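PDB 6HXP: citryl-CoA lyase from Hydrogenobacter thermophilus, which probably cleaves citryl-CoA into acetyl-CoA and oxaloacetate. Local coordinates for residues A[132-137]-A[174-179]. Sequence-based numbering, arbitrary orientation.
Sequences KPIPGY and EEIGRQ. With COA (coenzyme A), chain B.
Ile134 and Ile176 meet through their terminal methyls because each places CG1 beside its backbone N, anti to the carbonyl carbon (chi1 -52° and -66°), and then extends CD1, with chi2 anti in both. The two chains approach tip to tip, Ile134 CD1 lying 3.5 Å from Ile176 CD1. The same Ile176 methyl serves a second partner: Ile176 CD1 lies over one face of the Tyr137 ring, 4.2 Å from its centroid and 27° off the ring normal, which meets the criteria for a CH-pi contact. Its nearest ring atom is Tyr137 CG, 3.8 Å from Ile176 CD1, so the methyl covers the end of the ring next to CB.

This small apolar contact backs the adenine site of coenzyme A. Ile134 N donates to COA N1A at 3.0 Å, nearly straight, while COA N6A gives one bond to Ile134 O (2.9 Å) and another to Tyr137 O (3.0 Å). Within the type II turn from Ile134 to Tyr137, Gly136 N reaches COA O5P at 3.1 Å; its positive phi suits a residue lacking CB. Cutting the Ile134 side chain back to an alanine is likely to leave the Ile176 methyl without its tip-to-tip partner, opening a gap beside Ile176 CD1, and the base without the flanking CG1.

Tyr137 OH bonds Ala169 O, one further tie to helix 164-180, which carries Ile176. The loop after helix 120-129 touches helix 164-180 through Ile134 and Tyr137, and helix 101-116 through Phe109, which meets both side chains.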
ATOM      1  N   LYS A 132     -31.865   6.116   6.097  1.00 64.23           N
ATOM      2  CA  LYS A 132     -30.603   6.077   5.363  1.00 61.52           C
ATOM      3  C   LYS A 132     -29.823   7.317   5.796  1.00 58.67           C
ATOM      4  O   LYS A 132     -30.422   8.391   5.837  1.00 56.23           O
ATOM      5  CB  LYS A 132     -30.875   6.118   3.842  1.00 64.93           C
ATOM      6  CG  LYS A 132     -29.747   5.540   2.979  1.00 89.60           C
ATOM      7  CD  LYS A 132     -28.905   6.621   2.316  1.00103.32           C
ATOM      8  CE  LYS A 132     -27.513   6.159   1.942  1.00113.79           C
ATOM      9  NZ  LYS A 132     -26.645   7.299   1.536  1.00117.69           N
ATOM     10  N   PRO A 133     -28.533   7.222   6.170  1.00 53.25           N
ATOM     11  CA  PRO A 133     -27.809   8.442   6.561  1.00 49.27           C
ATOM     12  C   PRO A 133     -27.685   9.443   5.413  1.00 45.73           C
ATOM     13  O   PRO A 133     -27.455   9.048   4.284  1.00 45.31           O
ATOM     14  CB  PRO A 133     -26.428   7.929   6.997  1.00 50.91           C
ATOM     15  CG  PRO A 133     -26.559   6.453   7.120  1.00 59.17           C
ATOM     16  CD  PRO A 133     -27.653   6.038   6.206  1.00 56.04           C
ATOM     17  N   ILE A 134     -27.895  10.722   5.682  1.00 37.68           N
ATOM     18  CA  ILE A 134     -27.744  11.760   4.669  1.00 34.33           C
ATOM     19  C   ILE A 134     -26.261  12.118   4.656  1.00 35.30           C
ATOM     20  O   ILE A 134     -25.742  12.597   5.667  1.00 33.56           O
ATOM     21  CB  ILE A 134     -28.647  12.988   4.909  1.00 38.46           C
ATOM     22  CG1 ILE A 134     -30.123  12.561   5.101  1.00 42.81           C
ATOM     23  CG2 ILE A 134     -28.542  13.930   3.691  1.00 36.74           C
ATOM     24  CD1 ILE A 134     -30.945  13.586   5.818  1.00 50.42           C
ATOM     25  N   PRO A 135     -25.538  11.907   3.539  1.00 31.14           N
ATOM     26  CA  PRO A 135     -24.090  12.144   3.569  1.00 29.65           C
ATOM     27  C   PRO A 135     -23.693  13.593   3.653  1.00 30.48           C
ATOM     28  O   PRO A 135     -24.283  14.439   2.972  1.00 31.18           O
ATOM     29  CB  PRO A 135     -23.597  11.518   2.252  1.00 31.05           C
ATOM     30  CG  PRO A 135     -24.771  11.583   1.368  1.00 35.55           C
ATOM     31  CD  PRO A 135     -25.965  11.353   2.240  1.00 33.32           C
ATOM     32  N   GLY A 136     -22.681  13.869   4.471  1.00 28.24           N
ATOM     33  CA  GLY A 136     -22.170  15.220   4.664  1.00 27.43           C
ATOM     34  C   GLY A 136     -22.832  15.994   5.790  1.00 28.70           C
ATOM     35  O   GLY A 136     -22.530  17.181   5.944  1.00 28.13           O
ATOM     36  N   TYR A 137     -23.691  15.329   6.616  1.00 29.32           N
ATOM     37  CA  TYR A 137     -24.397  15.974   7.706  1.00 30.68           C
ATOM     38  C   TYR A 137     -24.134  15.270   9.019  1.00 35.65           C
ATOM     39  O   TYR A 137     -23.997  14.041   9.064  1.00 35.02           O
ATOM     40  CB  TYR A 137     -25.900  16.016   7.423  1.00 32.39           C
ATOM     41  CG  TYR A 137     -26.194  16.834   6.190  1.00 31.46           C
ATOM     42  CD1 TYR A 137     -26.158  16.257   4.928  1.00 33.50           C
ATOM     43  CD2 TYR A 137     -26.392  18.207   6.274  1.00 31.05           C
ATOM     44  CE1 TYR A 137     -26.256  17.028   3.777  1.00 32.65           C
ATOM     45  CE2 TYR A 137     -26.577  18.977   5.132  1.00 30.02           C
ATOM     46  CZ  TYR A 137     -26.502  18.385   3.882  1.00 30.62           C
ATOM     47  OH  TYR A 137     -26.597  19.128   2.733  1.00 31.30           O
ATOM     48  N   GLU A 174     -30.810  22.915   7.194  1.00 37.41           N
ATOM     49  CA  GLU A 174     -31.910  23.638   7.840  1.00 38.20           C
ATOM     50  C   GLU A 174     -33.169  22.775   7.861  1.00 43.58           C
ATOM     51  O   GLU A 174     -33.863  22.701   8.896  1.00 44.61           O
ATOM     52  CB  GLU A 174     -32.145  24.967   7.096  1.00 40.49           C
ATOM     53  CG  GLU A 174     -33.289  25.813   7.622  1.00 57.63           C
ATOM     54  CD  GLU A 174     -33.347  27.226   7.070  1.00 96.31           C
ATOM     55  OE1 GLU A 174     -32.834  27.455   5.950  1.00 91.97           O
ATOM     56  OE2 GLU A 174     -33.937  28.100   7.747  1.00 99.29           O
ATOM     57  N   GLU A 175     -33.459  22.096   6.740  1.00 40.24           N
ATOM     58  CA  GLU A 175     -34.636  21.226   6.645  1.00 40.94           C
ATOM     59  C   GLU A 175     -34.538  19.988   7.542  1.00 46.17           C
ATOM     60  O   GLU A 175     -35.569  19.559   8.091  1.00 45.18           O
ATOM     61  CB  GLU A 175     -34.877  20.817   5.190  1.00 42.41           C
ATOM     62  CG  GLU A 175     -36.141  20.024   4.948  1.00 49.49           C
ATOM     63  CD  GLU A 175     -37.428  20.740   5.326  1.00 63.30           C
ATOM     64  OE1 GLU A 175     -37.468  21.993   5.304  1.00 52.47           O
ATOM     65  OE2 GLU A 175     -38.410  20.031   5.628  1.00 50.21           O
ATOM     66  N   ILE A 176     -33.342  19.398   7.691  1.00 43.69           N
ATOM     67  CA  ILE A 176     -33.185  18.253   8.600  1.00 44.48           C
ATOM     68  C   ILE A 176     -33.557  18.718  10.017  1.00 50.14           C
ATOM     69  O   ILE A 176     -34.321  18.031  10.709  1.00 50.88           O
ATOM     70  CB  ILE A 176     -31.762  17.636   8.554  1.00 46.60           C
ATOM     71  CG1 ILE A 176     -31.458  16.999   7.188  1.00 46.13           C
ATOM     72  CG2 ILE A 176     -31.617  16.575   9.646  1.00 48.45           C
ATOM     73  CD1 ILE A 176     -29.940  16.764   6.970  1.00 42.90           C
ATOM     74  N   GLY A 177     -33.064  19.896  10.407  1.00 47.11           N
ATOM     75  CA  GLY A 177     -33.365  20.500  11.705  1.00 48.77           C
ATOM     76  C   GLY A 177     -34.837  20.715  11.928  1.00 53.06           C
ATOM     77  O   GLY A 177     -35.347  20.438  13.022  1.00 52.01           O
ATOM     78  N   ARG A 178     -35.522  21.195  10.885  0.53 49.72           N
ATOM     79  CA  ARG A 178     -36.957  21.456  10.891  0.53 50.32           C
ATOM     80  C   ARG A 178     -37.751  20.150  11.061  0.53 54.88           C
ATOM     81  O   ARG A 178     -38.679  20.096  11.873  0.53 55.93           O
ATOM     82  CB  ARG A 178     -37.333  22.150   9.572  0.53 50.65           C
ATOM     83  CG  ARG A 178     -38.654  22.868   9.583  0.53 64.50           C
ATOM     84  CD  ARG A 178     -38.810  23.676   8.308  0.53 73.92           C
ATOM     85  NE  ARG A 178     -38.047  24.930   8.337  0.53 73.91           N
ATOM     86  CZ  ARG A 178     -37.128  25.290   7.445  0.53 81.20           C
ATOM     87  NH1 ARG A 178     -36.531  26.471   7.541  0.53 67.15           N
ATOM     88  NH2 ARG A 178     -36.788  24.469   6.458  0.53 63.89           N
ATOM     89  N   GLN A 179     -37.379  19.101  10.314  1.00 50.45           N
ATOM     90  CA  GLN A 179     -38.055  17.799  10.372  1.00 50.75           C
ATOM     91  C   GLN A 179     -37.724  16.987  11.627  1.00 58.01           C
ATOM     92  O   GLN A 179     -38.624  16.353  12.177  1.00 58.06           O
ATOM     93  CB  GLN A 179     -37.801  16.989   9.099  1.00 50.75           C
ATOM     94  CG  GLN A 179     -38.533  17.593   7.905  1.00 48.44           C
ATOM     95  CD  GLN A 179     -38.502  16.735   6.670  1.00 57.84           C
ATOM     96  OE1 GLN A 179     -38.508  15.504   6.725  1.00 54.93           O
ATOM     97  NE2 GLN A 179     -38.480  17.367   5.516  1.00 46.91           N
TER
HETATM   98  N1A COA B 300     -28.667  11.874   8.334  0.73121.98           N
HETATM   99  C2A COA B 300     -29.790  11.493   8.956  0.73122.09           C
HETATM  100  N3A COA B 300     -29.977  11.218  10.252  0.73122.41           N
HETATM  101  C4A COA B 300     -28.840  11.360  10.946  0.73123.10           C
HETATM  102  C5A COA B 300     -27.604  11.737  10.442  0.73122.76           C
HETATM  103  C6A COA B 300     -27.534  12.011   9.062  0.73121.89           C
HETATM  104  N6A COA B 300     -26.423  12.421   8.445  0.73121.23           N
HETATM  105  N7A COA B 300     -26.660  11.797  11.455  0.73123.11           N
HETATM  106  C8A COA B 300     -27.336  11.475  12.530  0.73123.70           C
HETATM  107  N9A COA B 300     -28.660  11.206  12.299  0.73124.16           N
HETATM  108  C1B COA B 300     -29.704  10.918  13.285  0.73125.09           C
HETATM  109  C2B COA B 300     -29.223  10.250  14.585  0.73125.60           C
HETATM  110  O2B COA B 300     -29.451   8.845  14.532  0.73125.44           O
HETATM  111  C3B COA B 300     -30.124  10.933  15.609  0.73126.66           C
HETATM  112  O3B COA B 300     -31.455  10.373  15.551  0.73127.99           O
HETATM  113  P3B COA B 300     -32.533  10.312  16.766  0.73128.04           P
HETATM  114  O7A COA B 300     -31.960  10.853  18.039  0.73128.02           O
HETATM  115  O8A COA B 300     -33.755  11.102  16.286  0.73127.15           O
HETATM  116  O9A COA B 300     -32.937   8.837  16.876  0.73128.20           O
HETATM  117  C4B COA B 300     -30.224  12.352  15.061  0.73126.10           C
HETATM  118  O4B COA B 300     -30.328  12.143  13.638  0.73125.40           O
HETATM  119  C5B COA B 300     -29.056  13.267  15.336  0.73126.21           C
HETATM  120  O5B COA B 300     -28.622  13.140  16.706  0.73126.37           O
HETATM  121  P1A COA B 300     -27.102  13.506  17.147  0.73126.57           P
HETATM  122  O1A COA B 300     -26.867  13.125  18.558  0.73127.39           O
HETATM  123  O2A COA B 300     -26.923  14.996  16.857  0.73126.44           O
HETATM  124  O3A COA B 300     -26.119  12.717  16.173  0.73125.25           O
HETATM  125  P2A COA B 300     -25.091  11.524  16.409  0.73124.61           P
HETATM  126  O4A COA B 300     -24.212  11.819  17.565  0.73125.00           O
HETATM  127  O5A COA B 300     -25.931  10.256  16.582  0.73124.93           O
HETATM  128  O6A COA B 300     -24.261  11.307  15.021  0.73123.02           O
HETATM  129  CBP COA B 300     -22.236  11.109  13.684  0.73119.32           C
HETATM  130  CCP COA B 300     -22.885  11.720  14.922  0.73121.15           C
HETATM  131  CDP COA B 300     -21.030  11.980  13.299  0.73119.16           C
HETATM  132  CEP COA B 300     -21.735   9.705  14.051  0.73119.21           C
HETATM  133  CAP COA B 300     -23.207  10.993  12.480  0.73117.82           C
HETATM  134  OAP COA B 300     -24.075  12.108  12.344  0.73117.39           O
HETATM  135  C9P COA B 300     -22.513  10.697  11.154  0.73116.64           C
HETATM  136  O9P COA B 300     -22.175   9.550  10.871  0.73116.92           O
HETATM  137  N8P COA B 300     -22.340  11.731  10.326  0.73115.02           N
HETATM  138  C7P COA B 300     -21.842  11.579   8.965  0.73113.39           C
HETATM  139  C6P COA B 300     -22.895  11.000   8.040  0.73111.92           C
HETATM  140  C5P COA B 300     -22.313  10.517   6.732  0.73110.82           C
HETATM  141  O5P COA B 300     -21.709  11.284   5.985  0.73110.14           O
HETATM  142  N4P COA B 300     -22.531   9.234   6.441  0.73110.50           N
HETATM  143  C3P COA B 300     -22.555   8.700   5.085  0.73110.24           C
HETATM  144  C2P COA B 300     -21.187   8.597   4.438  0.73110.22           C
HETATM  145  S1P COA B 300     -20.144   7.590   5.528  0.73111.08           S